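Local coordinates for protein ADP-ribosylating toxin CARDS (PDB 4TLV) that transfers ADP-ribosyl groups from NAD(+) to multiple target proteins and causes vacuolization in mammalian cells, at residues 320-325 against 437-442; 333-338 against 350-355; 558-563 against 575-580. All coordinates share one frame; numbering follows the deposited sequence.

Contact 1: residues 320-325 against 437-442; sequences YQRICL and ASTFFV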
# COMPACT_ATOMS: atom_id res chain seq x y z
N TYR A 320 -3.64 3.96 -1.43
CA TYR A 320 -3.10 3.38 -0.19
C TYR A 320 -3.89 3.91 1.00
O TYR A 320 -3.55 3.62 2.15
CB TYR A 320 -1.61 3.74 -0.03
CG TYR A 320 -0.74 3.13 -1.10
CD1 TYR A 320 -0.43 1.78 -1.07
CD2 TYR A 320 -0.26 3.89 -2.14
CE1 TYR A 320 0.35 1.20 -2.08
CE2 TYR A 320 0.51 3.32 -3.14
CZ TYR A 320 0.81 1.98 -3.10
OH TYR A 320 1.59 1.42 -4.09
N GLN A 321 -4.94 4.66 0.71
CA GLN A 321 -5.79 5.29 1.73
C GLN A 321 -5.19 6.52 2.42
O GLN A 321 -5.70 6.95 3.45
CB GLN A 321 -6.26 4.26 2.79
CG GLN A 321 -7.12 3.14 2.25
CD GLN A 321 -7.67 2.22 3.34
OE1 GLN A 321 -7.17 1.00 3.38
NE2 GLN A 321 -8.51 2.63 4.16
N ARG A 322 -4.12 7.09 1.86
CA ARG A 322 -3.45 8.20 2.50
C ARG A 322 -4.05 9.51 2.05
O ARG A 322 -4.46 9.66 0.90
CB ARG A 322 -1.96 8.19 2.17
CG ARG A 322 -1.25 6.86 2.48
CD ARG A 322 0.22 6.91 2.04
NE ARG A 322 0.35 7.01 0.59
CZ ARG A 322 1.50 6.82 -0.06
NH1 ARG A 322 2.60 6.52 0.62
NH2 ARG A 322 1.56 6.96 -1.39
N ILE A 323 -4.11 10.47 2.96
CA ILE A 323 -4.47 11.83 2.56
C ILE A 323 -3.17 12.63 2.48
O ILE A 323 -2.54 12.90 3.51
CB ILE A 323 -5.43 12.47 3.60
CG1 ILE A 323 -6.70 11.62 3.73
CG2 ILE A 323 -5.76 13.90 3.20
CD1 ILE A 323 -7.52 11.93 4.99
N CYS A 324 -2.76 12.99 1.27
CA CYS A 324 -1.45 13.59 1.05
C CYS A 324 -1.56 15.05 0.64
O CYS A 324 -2.50 15.43 -0.07
CB CYS A 324 -0.70 12.88 -0.08
SG CYS A 324 -0.55 11.10 0.04
N LEU A 325 -0.59 15.86 1.06
CA LEU A 325 -0.42 17.22 0.55
C LEU A 325 0.02 17.11 -0.90
O LEU A 325 0.81 16.24 -1.23
CB LEU A 325 0.67 17.97 1.30
CG LEU A 325 0.30 18.94 2.41
CD1 LEU A 325 1.58 19.66 2.91
CD2 LEU A 325 -0.74 19.95 1.93
N ALA A 437 -1.56 6.75 -6.72
CA ALA A 437 -0.55 7.28 -5.83
C ALA A 437 0.58 7.95 -6.60
O ALA A 437 0.80 7.65 -7.76
CB ALA A 437 0.01 6.16 -4.96
N SER A 438 1.30 8.86 -5.94
CA SER A 438 2.38 9.60 -6.61
C SER A 438 3.76 9.29 -6.05
O SER A 438 4.77 9.57 -6.71
CB SER A 438 2.12 11.10 -6.53
OG SER A 438 2.31 11.57 -5.21
N THR A 439 3.82 8.73 -4.85
CA THR A 439 5.07 8.22 -4.29
C THR A 439 4.87 6.85 -3.66
O THR A 439 3.76 6.50 -3.24
CB THR A 439 5.70 9.17 -3.25
OG1 THR A 439 4.87 9.24 -2.08
CG2 THR A 439 5.95 10.57 -3.87
N PHE A 440 5.96 6.09 -3.60
CA PHE A 440 5.87 4.69 -3.22
C PHE A 440 6.97 4.32 -2.22
O PHE A 440 7.77 3.42 -2.45
CB PHE A 440 5.96 3.83 -4.48
CG PHE A 440 4.94 4.21 -5.51
CD1 PHE A 440 5.20 5.20 -6.44
CD2 PHE A 440 3.70 3.59 -5.53
CE1 PHE A 440 4.26 5.55 -7.39
CE2 PHE A 440 2.75 3.95 -6.48
CZ PHE A 440 3.02 4.93 -7.40
N PHE A 441 7.00 5.04 -1.10
CA PHE A 441 8.00 4.81 -0.06
C PHE A 441 7.51 3.79 0.96
O PHE A 441 6.37 3.89 1.43
CB PHE A 441 8.30 6.11 0.70
CG PHE A 441 8.64 7.28 -0.19
CD1 PHE A 441 9.30 7.09 -1.41
CD2 PHE A 441 8.34 8.58 0.22
CE1 PHE A 441 9.62 8.19 -2.22
CE2 PHE A 441 8.68 9.67 -0.57
CZ PHE A 441 9.31 9.47 -1.79
N VAL A 442 8.36 2.82 1.29
CA VAL A 442 8.07 1.87 2.38
C VAL A 442 8.89 2.24 3.60
O VAL A 442 10.10 2.50 3.48
CB VAL A 442 8.44 0.41 2.01
CG1 VAL A 442 8.07 -0.54 3.16
CG2 VAL A 442 7.75 -0.01 0.72
O HOH W 1 0.41 9.32 -3.28
O HOH W 2 5.24 7.07 -0.33
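The backbones of Y320 and A437 stay 7.3 Å apart between their CA atoms. They form no strand pairing, and side chains fill the gap. Segment 320-325 turns through Y320 to R322 and then enters the short strand 323-325. Segment 437-442 runs as a loop into strand 441-443. The Y320 side chain leaves the backbone toward 437-442. Its CE2 meets A437 CB at 3.4 Å, with the methyl at the ring edge. Y320 OH lies in the plane of the F440 ring, at its edge, 3.4 Å from F440 CD2. The two aromatic side chains cross at about a right angle. This is the junction of two beta-trefoil domains: 320-325 belongs to D2, and 437-442 passes from the end of D2 into D3. R322 supplies the polar link. Its chain is bent at chi3 (-66°), which sets the course of NE, and NE forms a salt bridge with D318. R322 NH2 donates to T439 O at 2.9 Å, with an N-H...O angle of 163°. That oxygen lies in the guanidinium plane. Y320 CG lies over one face of the guanidinium, offset toward its rim. Two waters extend the link. One accepts from S438 N and weakly from R322 NH2. The other accepts from R322 NH1 at 2.9 Å and from F441 N, and also bonds T439 OG1. The F441 ring packs edge-to-face with F483 of D3.

Contact 2: residues 333-338 against 350-355; sequences ISLSLT and VHLSVS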
# COMPACT_ATOMS: atom_id res chain seq x y z
N ILE A 333 10.29 14.74 -0.77
CA ILE A 333 9.40 13.80 -0.11
C ILE A 333 7.96 14.32 -0.04
O ILE A 333 7.70 15.52 -0.10
CB ILE A 333 9.89 13.33 1.27
CG1 ILE A 333 10.01 14.52 2.21
CG2 ILE A 333 11.21 12.52 1.16
CD1 ILE A 333 10.89 14.22 3.39
N SER A 334 7.05 13.36 0.03
CA SER A 334 5.62 13.60 0.10
C SER A 334 5.22 13.47 1.56
O SER A 334 5.82 12.69 2.30
CB SER A 334 4.91 12.53 -0.73
OG SER A 334 3.50 12.59 -0.56
N LEU A 335 4.23 14.26 1.99
CA LEU A 335 3.73 14.22 3.36
C LEU A 335 2.25 13.86 3.42
O LEU A 335 1.46 14.30 2.58
CB LEU A 335 3.94 15.58 4.03
CG LEU A 335 5.41 16.03 4.15
CD1 LEU A 335 5.48 17.55 4.40
CD2 LEU A 335 6.13 15.23 5.25
N SER A 336 1.87 13.07 4.43
CA SER A 336 0.51 12.54 4.60
C SER A 336 0.01 12.80 6.01
O SER A 336 0.80 12.84 6.96
CB SER A 336 0.51 11.02 4.37
OG SER A 336 0.73 10.71 3.01
N LEU A 337 -1.30 12.99 6.14
CA LEU A 337 -1.96 13.07 7.44
C LEU A 337 -1.74 11.78 8.20
O LEU A 337 -1.94 10.68 7.66
CB LEU A 337 -3.47 13.29 7.26
CG LEU A 337 -3.90 14.77 7.22
CD1 LEU A 337 -3.19 15.56 6.14
CD2 LEU A 337 -5.42 14.88 7.09
N THR A 338 -1.33 11.91 9.46
CA THR A 338 -0.95 10.75 10.25
C THR A 338 -1.62 10.87 11.62
O THR A 338 -1.55 11.93 12.25
CB THR A 338 0.59 10.69 10.39
OG1 THR A 338 1.19 10.73 9.09
CG2 THR A 338 1.02 9.43 11.11
N VAL A 350 -3.86 14.60 14.75
CA VAL A 350 -3.37 14.52 13.37
C VAL A 350 -2.19 15.47 13.13
O VAL A 350 -2.21 16.62 13.55
CB VAL A 350 -4.50 14.80 12.38
CG1 VAL A 350 -4.02 14.58 10.95
CG2 VAL A 350 -5.69 13.90 12.69
N HIS A 351 -1.18 14.98 12.41
CA HIS A 351 0.06 15.70 12.18
C HIS A 351 0.64 15.12 10.89
O HIS A 351 0.29 14.01 10.52
CB HIS A 351 1.01 15.41 13.35
CG HIS A 351 2.13 16.39 13.51
ND1 HIS A 351 2.13 17.71 13.82
CD2 HIS A 351 3.46 16.04 13.38
CE1 HIS A 351 3.44 18.13 13.85
NE2 HIS A 351 4.22 17.10 13.59
N LEU A 352 1.53 15.83 10.21
CA LEU A 352 2.10 15.29 8.98
C LEU A 352 3.25 14.34 9.28
O LEU A 352 3.94 14.48 10.29
CB LEU A 352 2.60 16.41 8.06
CG LEU A 352 1.57 17.39 7.49
CD1 LEU A 352 2.28 18.40 6.59
CD2 LEU A 352 0.49 16.64 6.72
N SER A 353 3.43 13.34 8.42
CA SER A 353 4.69 12.61 8.37
C SER A 353 4.96 12.12 6.95
O SER A 353 4.11 12.24 6.07
CB SER A 353 4.73 11.45 9.38
OG SER A 353 3.84 10.43 9.01
N VAL A 354 6.16 11.60 6.72
CA VAL A 354 6.56 11.15 5.39
C VAL A 354 5.59 10.07 4.88
O VAL A 354 5.36 9.07 5.56
CB VAL A 354 8.01 10.63 5.40
CG1 VAL A 354 8.39 9.96 4.06
CG2 VAL A 354 8.97 11.78 5.68
N SER A 355 5.04 10.28 3.69
CA SER A 355 4.07 9.32 3.12
C SER A 355 4.70 7.95 2.98
O SER A 355 5.76 7.81 2.38
CB SER A 355 3.60 9.80 1.73
OG SER A 355 3.13 11.14 1.76
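S355 OG stands anti to its own carbonyl carbon (chi1 -52°), and S334 OG stands anti to its backbone N (chi1 171°). These turns bring the two hydroxyls to 2.8 Å. S336 OG is bonded to S355 OG as well, at 2.7 Å. The segments pair as the antiparallel hairpin 335-340/348-354 of the D2 beta-trefoil. S336 and S353 form a hydrogen-bonded pair, with S336 N to S353 O at 2.9 Å, and T338 with H351 forms the next. Between them L337 faces L352 in a non-hydrogen-bonded pair. On the face with S336 and S353, T338 OG1 bonds S353 OG at 2.7 Å. On the face with L337 and L352 the contacts are apolar. L337 CD1 packs on L352 CD2, and L337 CG also meets V350 CG1 at 3.7 Å. The L335 and L352 side chains cross at about a right angle, CD1 against CD1. At the open end of the hairpin, I333 CD1 touches V354 CG2, and both side chains also pack on V485 of D3. S355 OG has one proton for two hydroxyl partners, so at least one of those serines must donate to it. The three buried serines S334, S355 and S336 thus form a linked row of hydroxyls.

Contact 3: residues 558-563 against 575-580; sequences IISGSR and ESNVED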
# COMPACT_ATOMS: atom_id res chain seq x y z
N ILE A 558 29.52 -4.00 12.00
CA ILE A 558 30.53 -4.52 12.93
C ILE A 558 29.95 -4.60 14.33
O ILE A 558 29.32 -3.66 14.81
CB ILE A 558 31.81 -3.65 12.91
CG1 ILE A 558 32.41 -3.67 11.51
CG2 ILE A 558 32.82 -4.17 13.94
CD1 ILE A 558 33.57 -2.69 11.30
N ILE A 559 30.17 -5.73 15.01
CA ILE A 559 29.52 -5.96 16.29
C ILE A 559 30.27 -5.39 17.50
O ILE A 559 29.65 -4.85 18.42
CB ILE A 559 29.26 -7.47 16.53
CG1 ILE A 559 28.18 -7.98 15.59
CG2 ILE A 559 28.85 -7.70 17.96
CD1 ILE A 559 27.82 -9.46 15.82
N SER A 560 31.59 -5.51 17.51
CA SER A 560 32.34 -5.11 18.69
C SER A 560 33.69 -4.54 18.30
O SER A 560 34.06 -4.56 17.13
CB SER A 560 32.50 -6.29 19.64
OG SER A 560 33.38 -7.24 19.08
N GLY A 561 34.42 -4.03 19.29
CA GLY A 561 35.70 -3.40 19.02
C GLY A 561 35.57 -1.90 18.80
O GLY A 561 34.49 -1.33 18.98
N SER A 562 36.67 -1.27 18.40
CA SER A 562 36.72 0.19 18.27
C SER A 562 35.82 0.72 17.15
O SER A 562 35.40 1.88 17.18
CB SER A 562 38.16 0.66 18.06
OG SER A 562 38.67 0.20 16.83
N ARG A 563 35.54 -0.13 16.16
CA ARG A 563 34.67 0.22 15.03
C ARG A 563 33.27 -0.39 15.17
O ARG A 563 32.57 -0.60 14.18
CB ARG A 563 35.30 -0.25 13.72
CG ARG A 563 36.67 0.34 13.43
CD ARG A 563 37.31 -0.36 12.25
NE ARG A 563 38.39 0.42 11.66
CZ ARG A 563 39.11 0.03 10.61
NH1 ARG A 563 38.86 -1.14 10.03
NH2 ARG A 563 40.07 0.81 10.13
N GLU A 575 32.03 -13.94 7.83
CA GLU A 575 33.06 -13.19 8.54
C GLU A 575 32.80 -13.37 10.03
O GLU A 575 31.76 -13.90 10.43
CB GLU A 575 32.99 -11.70 8.18
CG GLU A 575 33.18 -11.38 6.70
CD GLU A 575 32.81 -9.94 6.36
OE1 GLU A 575 31.63 -9.58 6.51
OE2 GLU A 575 33.70 -9.17 5.94
N SER A 576 33.73 -12.91 10.87
CA SER A 576 33.53 -13.00 12.31
C SER A 576 33.40 -11.62 12.96
O SER A 576 33.87 -10.62 12.42
CB SER A 576 34.67 -13.81 12.95
OG SER A 576 35.93 -13.40 12.44
N ASN A 577 32.74 -11.57 14.12
CA ASN A 577 32.50 -10.31 14.80
C ASN A 577 31.65 -9.36 13.97
O ASN A 577 31.76 -8.14 14.08
CB ASN A 577 33.84 -9.63 15.13
CG ASN A 577 33.65 -8.32 15.88
OD1 ASN A 577 32.86 -8.25 16.83
ND2 ASN A 577 34.37 -7.28 15.47
N VAL A 578 30.81 -9.91 13.09
CA VAL A 578 29.91 -9.05 12.32
C VAL A 578 28.49 -9.57 12.30
O VAL A 578 28.23 -10.75 12.51
CB VAL A 578 30.40 -8.84 10.87
CG1 VAL A 578 31.81 -8.26 10.87
CG2 VAL A 578 30.32 -10.13 10.08
N GLU A 579 27.55 -8.65 12.08
CA GLU A 579 26.14 -8.99 12.04
C GLU A 579 25.67 -8.80 10.61
O GLU A 579 25.81 -7.72 10.07
CB GLU A 579 25.35 -8.06 12.96
CG GLU A 579 23.85 -8.39 13.02
CD GLU A 579 23.60 -9.85 13.37
OE1 GLU A 579 23.75 -10.22 14.55
OE2 GLU A 579 23.28 -10.64 12.45
N ASP A 580 25.16 -9.85 9.99
CA ASP A 580 24.59 -9.69 8.66
C ASP A 580 23.06 -9.69 8.65
O ASP A 580 22.44 -9.46 7.62
CB ASP A 580 25.17 -10.71 7.66
CG ASP A 580 24.78 -12.14 7.96
OD1 ASP A 580 24.05 -12.42 8.94
OD2 ASP A 580 25.23 -13.02 7.18
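N577 is the residue through which 575-580 first reaches 558-563. The contact lies at the surface of the D3 beta-trefoil, where strand 554-558 pairs with strand 578-583 and the chain then leaves the sheet in the loop after I558. N577 has a left-handed backbone conformation (phi 63°, psi 27°) just before strand 578-583 begins. Its carbonyl O accepts from I559 N at 3.0 Å, with the donor above the carbonyl plane. Its CG is anti to the backbone N (chi1 -178°), and the amide beyond it meets S560. N577 ND2 donates to S560 O at 3.2 Å. That acceptor lies in the amide plane of N577. S560 OG donates to N577 OD1; the 2.5 Å separation is unusually short, so its exact length is doubtful. Both ends of the amide thus appear to meet the same serine, one its backbone and one its hydroxyl. The I558 and N577 side chains cross obliquely, with I558 CG2 3.8 Å from N577 ND2. V578 comes next and pairs with I558 as an antiparallel non-hydrogen-bonded pair. Both side chains lie on the same face of the sheet, and both touch Y568. The backbone of V578 takes the tip of I559: CD1 rests 3.6 Å from V578 O. E579 meets the same isoleucine side chain. W450 of strand 448-450 touches both I559 and E579. The E579 chain is bent at chi2, and its OE2 accepts from K581 N. Of the E579 side chain, the CB methylene meets the loop: E579 CB lies 3.9 Å from I559 CG1 and nearly as close to I559 CD1.

Overall arrangement
Contacts 1 and 2 are buried and adjoin, with centres 9 Å apart. Contact 2 is nested in the chain between the two segments of contact 1. Strand 323-325 joins them: I323 O probably bonds L337 N, and L325 N probably bonds L335 O. F441 CD2 also packs on S355 O. Contact 3 is a surface contact, with its centre 37 Å from that of contact 1. It touches neither of the others, but reaches the same D3 sheet as contact 1. Contact 1 joins two domains through an arginine, waters and aromatic edges. Contact 2 is an antiparallel hairpin with mostly buried hydroxyls. Contact 3 has one bridging residue pair, an asparagine amide bonded to a serine, and an isoleucine packed on the strand.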